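Metallo-beta-lactamase (Simiduia agarivorans, PDB 6MFI) probably hydrolyses the amide bond of beta-lactam antibiotics, as other subclass B3 metallo-beta-lactamases do, using a pair of zinc ions bound in its active site. Local coordinates at residues W43-G47 and T82-I88; T129-P134 and A161-V167; D148-A152 and V217-Y222; R179-Y183 and S194-R198; P186-P190 and Y230-Y234. Where two conformers were deposited one is given. Numbering follows the deposited sequence.

Contact 1 of 5, residues W43-G47 and T82-I88; sequences WDKPG and TDRGAVI
Residues 43-47 run as an irregular chain, helical at Trp43 (phi/psi -64/-38) and extended from Lys45 to Gly47, across the first turn of the helix that continues to residue 95. Asp44 lies nearest Gly85 (CA-CA 5.0 Å) and Pro46 nearest Ile88 (CA-CA 6.0 Å). Asp44, chi1 m (-61°), leaves its backbone sideways but brings its carboxylate to Thr82, whose OG1 donates to Asp44 OD1 in a very short hydrogen bond of 2.3 Å. Thr82, chi1 p (66°), points at the loop, and its OG1 caps the turn that leads into the helix, accepting from Gly85 N (2.9 Å) and, weakly, from Arg84 N (3.2 Å). Water 1 closes the polar cluster, accepting from Thr82 N (2.7 Å) and donating to Asp44 OD1 (2.9 Å). Beside it, Arg84 (chi1 t) lays CB 3.9 Å from Asp44 CG. One helical turn on, Ile88 (chi1 m, chi2 off-well at 146°) extends CD1 to 3.3 Å from Asp44 O and 3.8 Å from Pro46 CA; its CG2 is 3.9 Å from Gly47 N. Lys45, all-trans through chi3, turns away. Trp43 (chi1 m) meets the ring of His253, a zinc ligand. Because Thr82 OG1 both donates to a carboxylate and receives backbone NH groups, the acidic loop residue is coupled through one hydroxyl to the turn that opens the helix, close to the zinc ligand Asp114.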
# COMPACT_ATOMS: atom_id res chain seq x y z
N TRP A 43 7.40 -3.33 12.14
CA TRP A 43 7.43 -3.25 10.69
C TRP A 43 8.21 -4.41 10.08
O TRP A 43 7.83 -4.94 9.03
CB TRP A 43 8.05 -1.92 10.25
CG TRP A 43 7.19 -0.72 10.54
CD1 TRP A 43 5.87 -0.72 10.87
CD2 TRP A 43 7.60 0.65 10.52
NE1 TRP A 43 5.43 0.57 11.06
CE2 TRP A 43 6.48 1.43 10.85
CE3 TRP A 43 8.81 1.29 10.25
CZ2 TRP A 43 6.53 2.82 10.92
CZ3 TRP A 43 8.86 2.67 10.32
CH2 TRP A 43 7.73 3.42 10.65
N ASP A 44 9.29 -4.83 10.73
CA ASP A 44 10.17 -5.86 10.20
C ASP A 44 9.96 -7.22 10.86
O ASP A 44 10.80 -8.11 10.70
CB ASP A 44 11.63 -5.44 10.34
CG ASP A 44 11.95 -4.16 9.58
OD1 ASP A 44 11.35 -3.94 8.51
OD2 ASP A 44 12.80 -3.38 10.06
N LYS A 45 8.86 -7.40 11.59
CA LYS A 45 8.60 -8.69 12.22
C LYS A 45 8.15 -9.70 11.16
O LYS A 45 7.22 -9.41 10.40
CB LYS A 45 7.55 -8.56 13.31
CG LYS A 45 7.22 -9.88 14.00
CD LYS A 45 6.21 -9.70 15.11
CE LYS A 45 5.94 -11.01 15.83
NZ LYS A 45 7.19 -11.59 16.42
N PRO A 46 8.78 -10.87 11.09
CA PRO A 46 8.39 -11.85 10.07
C PRO A 46 6.97 -12.35 10.29
O PRO A 46 6.53 -12.54 11.42
CB PRO A 46 9.42 -12.98 10.24
CG PRO A 46 10.56 -12.35 10.97
CD PRO A 46 9.95 -11.31 11.86
N GLY A 47 6.26 -12.55 9.18
CA GLY A 47 4.90 -13.04 9.22
C GLY A 47 4.61 -13.98 8.07
O GLY A 47 5.29 -13.96 7.04
N THR A 82 10.39 -2.34 4.37
CA THR A 82 11.75 -1.84 4.51
C THR A 82 12.71 -2.75 3.74
O THR A 82 12.33 -3.77 3.16
CB THR A 82 12.15 -1.76 5.98
OG1 THR A 82 12.21 -3.07 6.54
CG2 THR A 82 11.14 -0.92 6.76
N ASP A 83 13.99 -2.36 3.73
CA ASP A 83 15.01 -3.23 3.15
C ASP A 83 15.09 -4.55 3.90
O ASP A 83 15.46 -5.58 3.32
CB ASP A 83 16.37 -2.53 3.15
CG ASP A 83 17.27 -3.02 2.03
OD1 ASP A 83 16.74 -3.43 0.97
OD2 ASP A 83 18.51 -2.99 2.20
N ARG A 84 14.74 -4.55 5.19
CA ARG A 84 14.69 -5.78 5.96
C ARG A 84 13.37 -6.51 5.76
O ARG A 84 13.33 -7.74 5.74
CB ARG A 84 14.91 -5.47 7.45
CG ARG A 84 15.24 -6.68 8.30
CD ARG A 84 16.18 -7.63 7.57
NE ARG A 84 16.14 -8.99 8.13
CZ ARG A 84 15.09 -9.80 8.07
NH1 ARG A 84 15.16 -11.01 8.62
NH2 ARG A 84 13.97 -9.42 7.47
N GLY A 85 12.27 -5.76 5.60
CA GLY A 85 10.99 -6.38 5.31
C GLY A 85 10.90 -6.99 3.92
O GLY A 85 10.09 -7.90 3.71
N ALA A 86 11.71 -6.51 2.98
CA ALA A 86 11.73 -7.10 1.65
C ALA A 86 12.24 -8.53 1.68
O ALA A 86 11.88 -9.35 0.82
CB ALA A 86 12.57 -6.25 0.70
N VAL A 87 13.09 -8.86 2.66
CA VAL A 87 13.54 -10.24 2.83
C VAL A 87 12.36 -11.13 3.21
O VAL A 87 12.25 -12.27 2.73
CB VAL A 87 14.67 -10.31 3.87
CG1 VAL A 87 15.18 -11.73 4.01
CG2 VAL A 87 15.80 -9.36 3.49
N ILE A 88 11.47 -10.63 4.06
CA ILE A 88 10.29 -11.40 4.44
C ILE A 88 9.33 -11.52 3.27
O ILE A 88 8.70 -12.57 3.06
CB ILE A 88 9.62 -10.76 5.67
CG1 ILE A 88 10.56 -10.82 6.88
CG2 ILE A 88 8.30 -11.46 5.99
CD1 ILE A 88 10.44 -9.63 7.80
O HOH W 1 9.29 -3.75 6.42

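Contact 2 of 5, residues T129-P134 and A161-V167; sequences TLYASP and ARVGGLV
Leu130 (t, p) is at the apolar centre, its CD2 3.8 Å from Ala161 CB and 4.0 Å from Val163 CG2; Ala132 CB adds Val163 CG1 at 4.1 Å. Pro134 CG touches Leu166 CD2 at 4.0 Å. On the other face of the sheet, that of Tyr131 and Gly165, Tyr131 CB meets Val167 CG2 at 3.6 Å (Tyr131 chi1 m, Val167 t). Gly165 lies beside the Tyr131 ring, which takes the space a CB would need. The backbones are parallel strands, 129-132 and 163-166, with axes 4.6 Å apart at 39°; Tyr131 pairs with Gly165 and Ala132 with Leu166. Gly164 N donates to Leu130 O (2.8 Å), Ala132 N to Gly165 O (3.1 Å) and Val167 N to Ala132 O (2.9 Å). At the polar edge water 2 accepts from Leu130 N (2.6 Å) and donates to Arg162 O (2.5 Å). The pair ends the seven-stranded sheet of this alpha-beta/beta-alpha fold: strand 103-107 flanks 129-132, helices 119-126 and 134-142 cover the Leu130 and Val163 side, and Val167 reaches Trp195 of the second sheet.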
# COMPACT_ATOMS: atom_id res chain seq x y z
N THR A 129 9.80 -4.13 -13.62
CA THR A 129 9.81 -2.70 -13.88
C THR A 129 8.95 -2.01 -12.82
O THR A 129 7.83 -2.44 -12.55
CB THR A 129 9.29 -2.37 -15.28
OG1 THR A 129 8.38 -1.28 -15.21
CG2 THR A 129 8.60 -3.58 -15.89
N LEU A 130 9.50 -0.95 -12.23
CA LEU A 130 8.85 -0.26 -11.12
C LEU A 130 8.11 0.96 -11.65
O LEU A 130 8.72 1.84 -12.26
CB LEU A 130 9.89 0.14 -10.07
CG LEU A 130 9.47 1.11 -8.97
CD1 LEU A 130 8.32 0.53 -8.14
CD2 LEU A 130 10.66 1.41 -8.09
N TYR A 131 6.81 1.00 -11.42
CA TYR A 131 5.97 2.13 -11.79
C TYR A 131 5.69 2.98 -10.56
O TYR A 131 5.40 2.46 -9.48
CB TYR A 131 4.65 1.66 -12.42
CG TYR A 131 4.80 1.00 -13.77
CD1 TYR A 131 5.13 -0.35 -13.87
CD2 TYR A 131 4.60 1.72 -14.94
CE1 TYR A 131 5.26 -0.96 -15.10
CE2 TYR A 131 4.73 1.11 -16.18
CZ TYR A 131 5.06 -0.22 -16.25
OH TYR A 131 5.20 -0.83 -17.48
N ALA A 132 5.77 4.30 -10.73
CA ALA A 132 5.61 5.21 -9.60
C ALA A 132 5.04 6.54 -10.08
O ALA A 132 5.29 6.96 -11.22
CB ALA A 132 6.93 5.43 -8.87
N SER A 133 4.29 7.19 -9.20
CA SER A 133 3.82 8.54 -9.47
C SER A 133 5.02 9.49 -9.55
O SER A 133 6.10 9.19 -9.03
CB SER A 133 2.85 8.99 -8.38
OG SER A 133 3.48 9.01 -7.11
N PRO A 134 4.85 10.64 -10.22
CA PRO A 134 5.99 11.57 -10.36
C PRO A 134 6.63 11.98 -9.05
O PRO A 134 7.86 12.00 -8.95
CB PRO A 134 5.36 12.77 -11.08
CG PRO A 134 4.25 12.17 -11.88
CD PRO A 134 3.70 11.06 -11.03
N ALA A 161 16.10 3.21 -6.31
CA ALA A 161 15.48 2.22 -7.18
C ALA A 161 15.35 2.78 -8.59
O ALA A 161 15.43 3.99 -8.82
CB ALA A 161 14.11 1.79 -6.66
N ARG A 162 15.15 1.87 -9.55
CA ARG A 162 15.02 2.22 -10.96
C ARG A 162 13.55 2.24 -11.33
O ARG A 162 12.89 1.19 -11.37
CB ARG A 162 15.79 1.23 -11.83
CG ARG A 162 17.28 1.15 -11.52
CD ARG A 162 17.90 -0.09 -12.15
NE ARG A 162 17.85 -0.04 -13.61
CZ ARG A 162 18.18 -1.06 -14.40
NH1 ARG A 162 18.58 -2.21 -13.87
NH2 ARG A 162 18.11 -0.93 -15.71
N VAL A 163 13.02 3.43 -11.60
CA VAL A 163 11.63 3.60 -12.01
C VAL A 163 11.56 3.57 -13.53
O VAL A 163 12.26 4.33 -14.21
CB VAL A 163 11.06 4.92 -11.46
CG1 VAL A 163 9.65 5.15 -11.99
CG2 VAL A 163 11.06 4.89 -9.94
N GLY A 164 10.73 2.68 -14.07
CA GLY A 164 10.63 2.51 -15.50
C GLY A 164 9.42 3.16 -16.13
O GLY A 164 9.35 3.29 -17.36
N GLY A 165 8.47 3.59 -15.32
CA GLY A 165 7.26 4.21 -15.83
C GLY A 165 6.62 5.09 -14.78
O GLY A 165 6.76 4.86 -13.58
N LEU A 166 5.91 6.11 -15.25
CA LEU A 166 5.23 7.06 -14.38
C LEU A 166 3.74 6.77 -14.36
O LEU A 166 3.14 6.48 -15.40
CB LEU A 166 5.49 8.50 -14.82
CG LEU A 166 6.62 9.24 -14.11
CD1 LEU A 166 7.94 8.49 -14.24
CD2 LEU A 166 6.76 10.66 -14.63
N VAL A 167 3.14 6.87 -13.17
CA VAL A 167 1.73 6.57 -12.96
C VAL A 167 1.02 7.87 -12.60
O VAL A 167 1.34 8.50 -11.59
CB VAL A 167 1.52 5.51 -11.87
CG1 VAL A 167 0.05 5.31 -11.61
CG2 VAL A 167 2.17 4.20 -12.29
O HOH W 2 11.81 -0.15 -13.25

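Contact 3 of 5, residues D148-A152 and V217-Y222; sequences DDPQA and VSAEGY
Two loops bordering the dinuclear zinc site meet here, 148-152 beside the zinc ligand His112 and 217-222 beside the zinc ligand His188. Each holds a beta turn: type I from Asp149 to Ala152, closed by Ala152 N to Asp149 O (3.1 Å), and type II from Ala219 to Tyr222, closed by Tyr222 N to Ala219 O (3.2 Å), with Gly221 at phi/psi 103/6. Gln151 and Ser218 come closest, CA-CA 4.3 Å. A single backbone hydrogen bond joins the segments, nearly straight at 171°: Ala219 N to Pro150 O, 2.9 Å. The packing centres on Pro150. Its CA lies over one face of the Tyr222 ring, 3.6 Å from the centroid and 7° off the normal, a CH-pi contact, while its CB is 3.6 Å from Tyr222 CE2; chi1 t (163°) and chi2 69° put the Tyr222 ring there. Asp149, chi1 t, forms an Asx turn, OD2 accepting from Gln151 N at 3.2 Å, and the same OD2 hydrogen-bonds NE2 of His112, a second-shell link to the metal site. On the other segment Ser218, chi1 p, donates OG to Ala219 O at 3.1 Å, its CB lying 3.2 Å from Pro150 O. Ala219 CB approaches Ala152 O at 3.9 Å. Farther out, Tyr222 also stacks edge-to-face on Phe224, and both Pro150 and Tyr222 rest on Tyr230 of helix 228-242.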
# COMPACT_ATOMS: atom_id res chain seq x y z
N ASP A 148 8.17 18.58 0.14
CA ASP A 148 6.77 18.69 0.52
C ASP A 148 6.26 17.45 1.24
O ASP A 148 5.05 17.35 1.51
CB ASP A 148 5.90 18.97 -0.71
CG ASP A 148 6.16 18.00 -1.84
OD1 ASP A 148 7.25 17.39 -1.86
OD2 ASP A 148 5.29 17.87 -2.72
N ASP A 149 7.14 16.51 1.56
CA ASP A 149 6.73 15.35 2.34
C ASP A 149 6.44 15.77 3.77
O ASP A 149 7.28 16.41 4.41
CB ASP A 149 7.82 14.28 2.31
CG ASP A 149 7.27 12.89 2.59
OD1 ASP A 149 7.21 12.08 1.64
OD2 ASP A 149 6.92 12.62 3.75
N PRO A 150 5.25 15.46 4.31
CA PRO A 150 4.94 15.86 5.69
C PRO A 150 5.92 15.32 6.72
O PRO A 150 6.18 16.00 7.72
CB PRO A 150 3.53 15.29 5.90
CG PRO A 150 2.95 15.22 4.53
CD PRO A 150 4.09 14.87 3.62
N GLN A 151 6.49 14.13 6.49
CA GLN A 151 7.42 13.52 7.43
C GLN A 151 8.87 13.69 6.98
O GLN A 151 9.71 12.82 7.25
CB GLN A 151 7.09 12.05 7.62
CG GLN A 151 7.43 11.50 9.00
CD GLN A 151 7.02 10.06 9.18
OE1 GLN A 151 5.95 9.65 8.73
NE2 GLN A 151 7.87 9.27 9.83
N ALA A 152 9.19 14.79 6.30
CA ALA A 152 10.56 15.03 5.85
C ALA A 152 11.44 15.36 7.05
O ALA A 152 11.19 16.33 7.77
CB ALA A 152 10.58 16.16 4.83
N VAL A 217 -0.41 12.51 9.61
CA VAL A 217 0.77 12.49 10.46
C VAL A 217 1.91 13.14 9.70
O VAL A 217 1.94 13.18 8.46
CB VAL A 217 1.13 11.05 10.90
CG1 VAL A 217 1.75 10.28 9.74
CG2 VAL A 217 2.04 11.06 12.12
N SER A 218 2.87 13.68 10.44
CA SER A 218 3.97 14.43 9.85
C SER A 218 5.11 14.49 10.85
O SER A 218 5.00 14.01 11.98
CB SER A 218 3.51 15.83 9.45
OG SER A 218 3.39 16.67 10.58
N ALA A 219 6.21 15.10 10.43
CA ALA A 219 7.31 15.40 11.33
C ALA A 219 6.95 16.59 12.21
O ALA A 219 6.13 17.44 11.85
CB ALA A 219 8.59 15.69 10.55
N GLU A 220 7.57 16.64 13.39
CA GLU A 220 7.27 17.70 14.35
C GLU A 220 7.76 19.04 13.82
O GLU A 220 8.96 19.22 13.59
CB GLU A 220 7.89 17.39 15.70
CG GLU A 220 7.48 18.34 16.80
CD GLU A 220 8.01 17.93 18.16
OE1 GLU A 220 8.86 17.01 18.21
OE2 GLU A 220 7.58 18.51 19.17
N GLY A 221 6.84 19.97 13.61
CA GLY A 221 7.16 21.27 13.06
C GLY A 221 6.79 21.46 11.61
O GLY A 221 7.13 22.50 11.04
N TYR A 222 6.10 20.50 10.99
CA TYR A 222 5.74 20.61 9.58
C TYR A 222 4.50 21.47 9.38
O TYR A 222 4.48 22.35 8.51
CB TYR A 222 5.52 19.22 8.99
CG TYR A 222 4.77 19.23 7.68
CD1 TYR A 222 5.35 19.74 6.53
CD2 TYR A 222 3.48 18.73 7.60
CE1 TYR A 222 4.66 19.76 5.33
CE2 TYR A 222 2.78 18.74 6.41
CZ TYR A 222 3.38 19.25 5.28
OH TYR A 222 2.68 19.26 4.09

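Contact 4 of 5, residues R179-Y183 and S194-R198; sequences RLTAY and SWQWR
This beta hairpin, strands 178-184 and 193-199 of the five-stranded sheet of the alpha-beta/beta-alpha metallo-beta-lactamase fold, runs antiparallel here, the axes 4.7 Å apart with 153° between directions. At Arg179, water 3 donates to the carbonyl O (2.7 Å) and accepts from Arg198 N (2.8 Å). Leu180 (chi1 m) lies on the same face of the sheet as Trp195 and Trp197, its CB 3.8 Å from Trp195 CE3 and CD2 4.0 Å from Trp197 CE3; strand 67-71 of the other sheet packs against Leu180 and Trp197. Thr181 and Gln196 form a hydrogen-bonded pair, each N reaching the other's O at 3.0 Å. Ala182 opposes Trp195 in a non-hydrogen-bonded pair; with Trp195 at chi1 m, its six-membered ring lies under Ala182 CB, a CH-pi contact 3.5 Å to the centroid and 12° off the normal. Tyr183 and Ser194 form the next hydrogen-bonded pair, Tyr183 N to Ser194 O and Ser194 N to Tyr183 O, both 2.9 Å. On the Thr181 face, Tyr183 (chi1 m) leans diagonally across to strand 193-199 and donates from OH to Gln196 OE1 at 2.6 Å.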
# COMPACT_ATOMS: atom_id res chain seq x y z
N ARG A 179 -5.29 -6.29 -14.33
CA ARG A 179 -5.65 -4.92 -14.65
C ARG A 179 -5.87 -4.15 -13.36
O ARG A 179 -6.79 -4.46 -12.60
CB ARG A 179 -6.89 -4.87 -15.54
CG ARG A 179 -7.50 -3.49 -15.69
CD ARG A 179 -8.01 -3.28 -17.11
NE ARG A 179 -8.82 -2.07 -17.22
CZ ARG A 179 -10.13 -2.07 -17.42
NH1 ARG A 179 -10.79 -3.21 -17.54
NH2 ARG A 179 -10.79 -0.92 -17.51
N LEU A 180 -5.03 -3.15 -13.11
CA LEU A 180 -5.12 -2.30 -11.94
C LEU A 180 -5.25 -0.84 -12.36
O LEU A 180 -4.68 -0.42 -13.37
CB LEU A 180 -3.89 -2.46 -11.03
CG LEU A 180 -3.42 -3.86 -10.67
CD1 LEU A 180 -2.35 -4.35 -11.64
CD2 LEU A 180 -2.90 -3.88 -9.24
N THR A 181 -6.01 -0.07 -11.58
CA THR A 181 -6.16 1.36 -11.80
C THR A 181 -5.71 2.10 -10.55
O THR A 181 -6.10 1.73 -9.43
CB THR A 181 -7.62 1.71 -12.14
OG1 THR A 181 -8.04 0.96 -13.28
CG2 THR A 181 -7.75 3.20 -12.44
N ALA A 182 -4.90 3.13 -10.74
CA ALA A 182 -4.39 3.93 -9.63
C ALA A 182 -5.20 5.21 -9.47
O ALA A 182 -5.78 5.72 -10.43
CB ALA A 182 -2.91 4.28 -9.84
N TYR A 183 -5.22 5.72 -8.25
CA TYR A 183 -5.88 6.98 -7.93
C TYR A 183 -4.95 7.79 -7.04
O TYR A 183 -4.57 7.34 -5.96
CB TYR A 183 -7.22 6.74 -7.24
CG TYR A 183 -8.18 5.92 -8.06
CD1 TYR A 183 -9.01 6.51 -9.01
CD2 TYR A 183 -8.26 4.54 -7.90
CE1 TYR A 183 -9.89 5.76 -9.76
CE2 TYR A 183 -9.13 3.78 -8.65
CZ TYR A 183 -9.95 4.39 -9.58
OH TYR A 183 -10.82 3.63 -10.33
N SER A 194 -3.59 5.03 -4.44
CA SER A 194 -4.54 4.01 -4.02
C SER A 194 -4.89 3.15 -5.22
O SER A 194 -5.31 3.67 -6.26
CB SER A 194 -5.80 4.62 -3.41
OG SER A 194 -5.50 5.37 -2.25
N TRP A 195 -4.69 1.84 -5.10
CA TRP A 195 -4.85 0.91 -6.20
C TRP A 195 -6.15 0.12 -6.06
O TRP A 195 -6.57 -0.21 -4.95
CB TRP A 195 -3.66 -0.05 -6.28
CG TRP A 195 -2.40 0.63 -6.70
CD1 TRP A 195 -1.42 1.13 -5.89
CD2 TRP A 195 -1.98 0.90 -8.05
NE1 TRP A 195 -0.41 1.68 -6.65
CE2 TRP A 195 -0.73 1.55 -7.97
CE3 TRP A 195 -2.53 0.64 -9.31
CZ2 TRP A 195 -0.03 1.96 -9.11
CZ3 TRP A 195 -1.83 1.04 -10.43
CH2 TRP A 195 -0.60 1.69 -10.32
N GLN A 196 -6.77 -0.18 -7.20
CA GLN A 196 -8.03 -0.90 -7.23
C GLN A 196 -8.02 -1.88 -8.38
O GLN A 196 -7.72 -1.51 -9.52
CB GLN A 196 -9.21 0.07 -7.37
CG GLN A 196 -10.44 -0.52 -8.04
CD GLN A 196 -11.33 0.55 -8.66
OE1 GLN A 196 -10.96 1.17 -9.66
NE2 GLN A 196 -12.49 0.76 -8.06
N TRP A 197 -8.33 -3.14 -8.08
CA TRP A 197 -8.38 -4.20 -9.08
C TRP A 197 -9.52 -5.15 -8.75
O TRP A 197 -10.13 -5.07 -7.68
CB TRP A 197 -7.05 -4.96 -9.17
CG TRP A 197 -6.71 -5.71 -7.91
CD1 TRP A 197 -6.91 -7.03 -7.66
CD2 TRP A 197 -6.10 -5.17 -6.73
NE1 TRP A 197 -6.47 -7.35 -6.40
CE2 TRP A 197 -5.97 -6.22 -5.81
CE3 TRP A 197 -5.65 -3.89 -6.37
CZ2 TRP A 197 -5.41 -6.05 -4.55
CZ3 TRP A 197 -5.10 -3.72 -5.11
CH2 TRP A 197 -4.98 -4.79 -4.22
N ARG A 198 -9.81 -6.05 -9.68
CA ARG A 198 -10.84 -7.06 -9.50
C ARG A 198 -10.21 -8.43 -9.34
O ARG A 198 -9.24 -8.76 -10.03
CB ARG A 198 -11.81 -7.07 -10.69
CG ARG A 198 -12.70 -5.84 -10.79
CD ARG A 198 -13.98 -6.14 -11.56
NE ARG A 198 -13.73 -6.72 -12.88
CZ ARG A 198 -13.83 -8.02 -13.15
NH1 ARG A 198 -14.18 -8.88 -12.21
NH2 ARG A 198 -13.58 -8.46 -14.38
O HOH W 3 -9.01 -5.96 -12.35

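Contact 5 of 5, residues P186-P190 and Y230-Y234; sequences PGHTP and YLQAY. With ZN (zinc ion), chain C.
Metal coordination comes first: His188, chi1 t (-175°) and chi2 80°, binds zinc through NE2 at 2.0 Å, with water 5 also 2.0 Å from the ion and His110 and His112 completing the site; ND1 is held by Ser215 O. Hydrogen bonding ties the loop 186-190 to helix 228-242 behind it. Tyr230 leaves the helix sideways, but its chi1 t, chi2 70° conformation brings the hydroxyl up to the loop, where OH donates to Gly187 O at 2.7 Å. Gly187 N donates to Thr189 O (3.1 Å) within the loop. Water 4 bridges loop and helix, donating to Pro186 O (2.8 Å) and Tyr234 O (3.0 Å). Packing centres on Gly187, nearest Tyr234 (CA-CA 4.8 Å). Tyr234, chi1 t (-156°), presents its ring face to Gly187 CA, a CH-pi contact 3.4 Å to the centroid and 9° off the normal. A CB there would collide with that ring, and phi/psi of 125/-62 would jam it against the preceding carbonyl. The prolines at the ends of the loop segment also pack on the helix: Pro186 CG lies 4.1 Å from Ala233 CB, and Pro190 CB 4.3 Å from Tyr230 CE1. Thr189 turns away, its OG1 hydrogen-bonded to Glu111 OE2. Thus the helix's two tyrosines, one by its hydroxyl and one by its ring face, fix the backbone just before the ligand, consistent with a defined position for His188 at the zinc.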
# COMPACT_ATOMS: atom_id res chain seq x y z
N PRO A 186 -2.99 11.93 -2.39
CA PRO A 186 -1.90 12.51 -1.60
C PRO A 186 -2.42 12.99 -0.25
O PRO A 186 -3.59 12.83 0.10
CB PRO A 186 -1.43 13.67 -2.47
CG PRO A 186 -2.65 14.11 -3.18
CD PRO A 186 -3.47 12.86 -3.43
N GLY A 187 -1.52 13.60 0.52
CA GLY A 187 -1.83 14.04 1.86
C GLY A 187 -0.86 13.48 2.87
O GLY A 187 -0.15 14.23 3.55
N HIS A 188 -0.81 12.15 2.98
CA HIS A 188 0.24 11.51 3.77
C HIS A 188 1.60 11.73 3.12
O HIS A 188 2.58 12.01 3.82
CB HIS A 188 -0.06 10.02 3.92
CG HIS A 188 0.90 9.31 4.82
ND1 HIS A 188 0.81 9.35 6.19
CD2 HIS A 188 1.97 8.53 4.53
CE1 HIS A 188 1.79 8.63 6.72
NE2 HIS A 188 2.50 8.12 5.73
N THR A 189 1.67 11.60 1.81
CA THR A 189 2.84 11.94 1.01
C THR A 189 2.35 12.65 -0.24
O THR A 189 1.18 12.54 -0.61
CB THR A 189 3.65 10.70 0.60
OG1 THR A 189 2.89 9.91 -0.32
CG2 THR A 189 4.01 9.85 1.82
N PRO A 190 3.22 13.42 -0.91
CA PRO A 190 2.80 14.06 -2.16
C PRO A 190 2.44 13.08 -3.26
O PRO A 190 1.55 13.37 -4.07
CB PRO A 190 4.01 14.92 -2.54
CG PRO A 190 5.15 14.37 -1.75
CD PRO A 190 4.55 13.87 -0.48
N TYR A 230 -1.81 21.84 -0.76
CA TYR A 230 -1.63 20.43 -0.46
C TYR A 230 -2.88 19.79 0.14
O TYR A 230 -3.04 18.57 0.05
CB TYR A 230 -0.44 20.26 0.49
CG TYR A 230 0.01 18.85 0.74
CD1 TYR A 230 0.63 18.10 -0.25
CD2 TYR A 230 -0.13 18.27 2.00
CE1 TYR A 230 1.07 16.81 -0.01
CE2 TYR A 230 0.31 16.99 2.25
CZ TYR A 230 0.91 16.27 1.24
OH TYR A 230 1.34 14.99 1.49
N LEU A 231 -3.76 20.59 0.75
CA LEU A 231 -4.95 20.07 1.41
C LEU A 231 -6.14 19.92 0.47
O LEU A 231 -6.95 19.00 0.67
CB LEU A 231 -5.35 20.98 2.59
CG LEU A 231 -4.53 20.93 3.89
CD1 LEU A 231 -3.07 21.31 3.70
CD2 LEU A 231 -5.18 21.84 4.92
N GLN A 232 -6.26 20.79 -0.53
CA GLN A 232 -7.35 20.64 -1.50
C GLN A 232 -7.17 19.37 -2.32
O GLN A 232 -8.16 18.68 -2.63
CB GLN A 232 -7.41 21.87 -2.40
CG GLN A 232 -7.71 23.16 -1.66
CD GLN A 232 -7.70 24.37 -2.57
OE1 GLN A 232 -7.95 25.50 -2.13
NE2 GLN A 232 -7.40 24.15 -3.85
N ALA A 233 -5.93 19.04 -2.68
CA ALA A 233 -5.67 17.77 -3.34
C ALA A 233 -5.84 16.61 -2.36
O ALA A 233 -6.25 15.51 -2.76
CB ALA A 233 -4.27 17.76 -3.94
N TYR A 234 -5.52 16.84 -1.09
CA TYR A 234 -5.84 15.88 -0.04
C TYR A 234 -7.34 15.60 -0.01
O TYR A 234 -7.77 14.44 0.07
CB TYR A 234 -5.37 16.43 1.31
CG TYR A 234 -5.10 15.41 2.40
CD1 TYR A 234 -4.36 15.76 3.52
CD2 TYR A 234 -5.59 14.12 2.31
CE1 TYR A 234 -4.12 14.84 4.53
CE2 TYR A 234 -5.35 13.19 3.32
CZ TYR A 234 -4.61 13.56 4.42
OH TYR A 234 -4.37 12.65 5.42
ZN ZN C . 4.03 6.80 5.51
O HOH W 4 -6.13 12.17 -0.94
O HOH W 5 4.52 5.53 6.96

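In the fold
From the N terminus, contact 1 closes first, bringing the loop before strand 50-53 onto the start of helix 85-95 and closing a loop that contains the first four strands of the seven-stranded sheet. Contact 2 follows in series and completes that sheet at its edge. Contact 3 opens inside the loop that contact 2 closes, so the two cross; it ends beyond strand 206-210, with the hairpin of contact 4 nested within it. Contact 5 crosses both contacts 3 and 4, linking the hairpin's connecting loop to helix 228-242. Val167 packs on Ala182 and Trp195, joining contact 2 to contact 4 between the sheets, while Pro150 packs on Gly187, His188 and Tyr230, merging contacts 3 and 5 beside the zinc site.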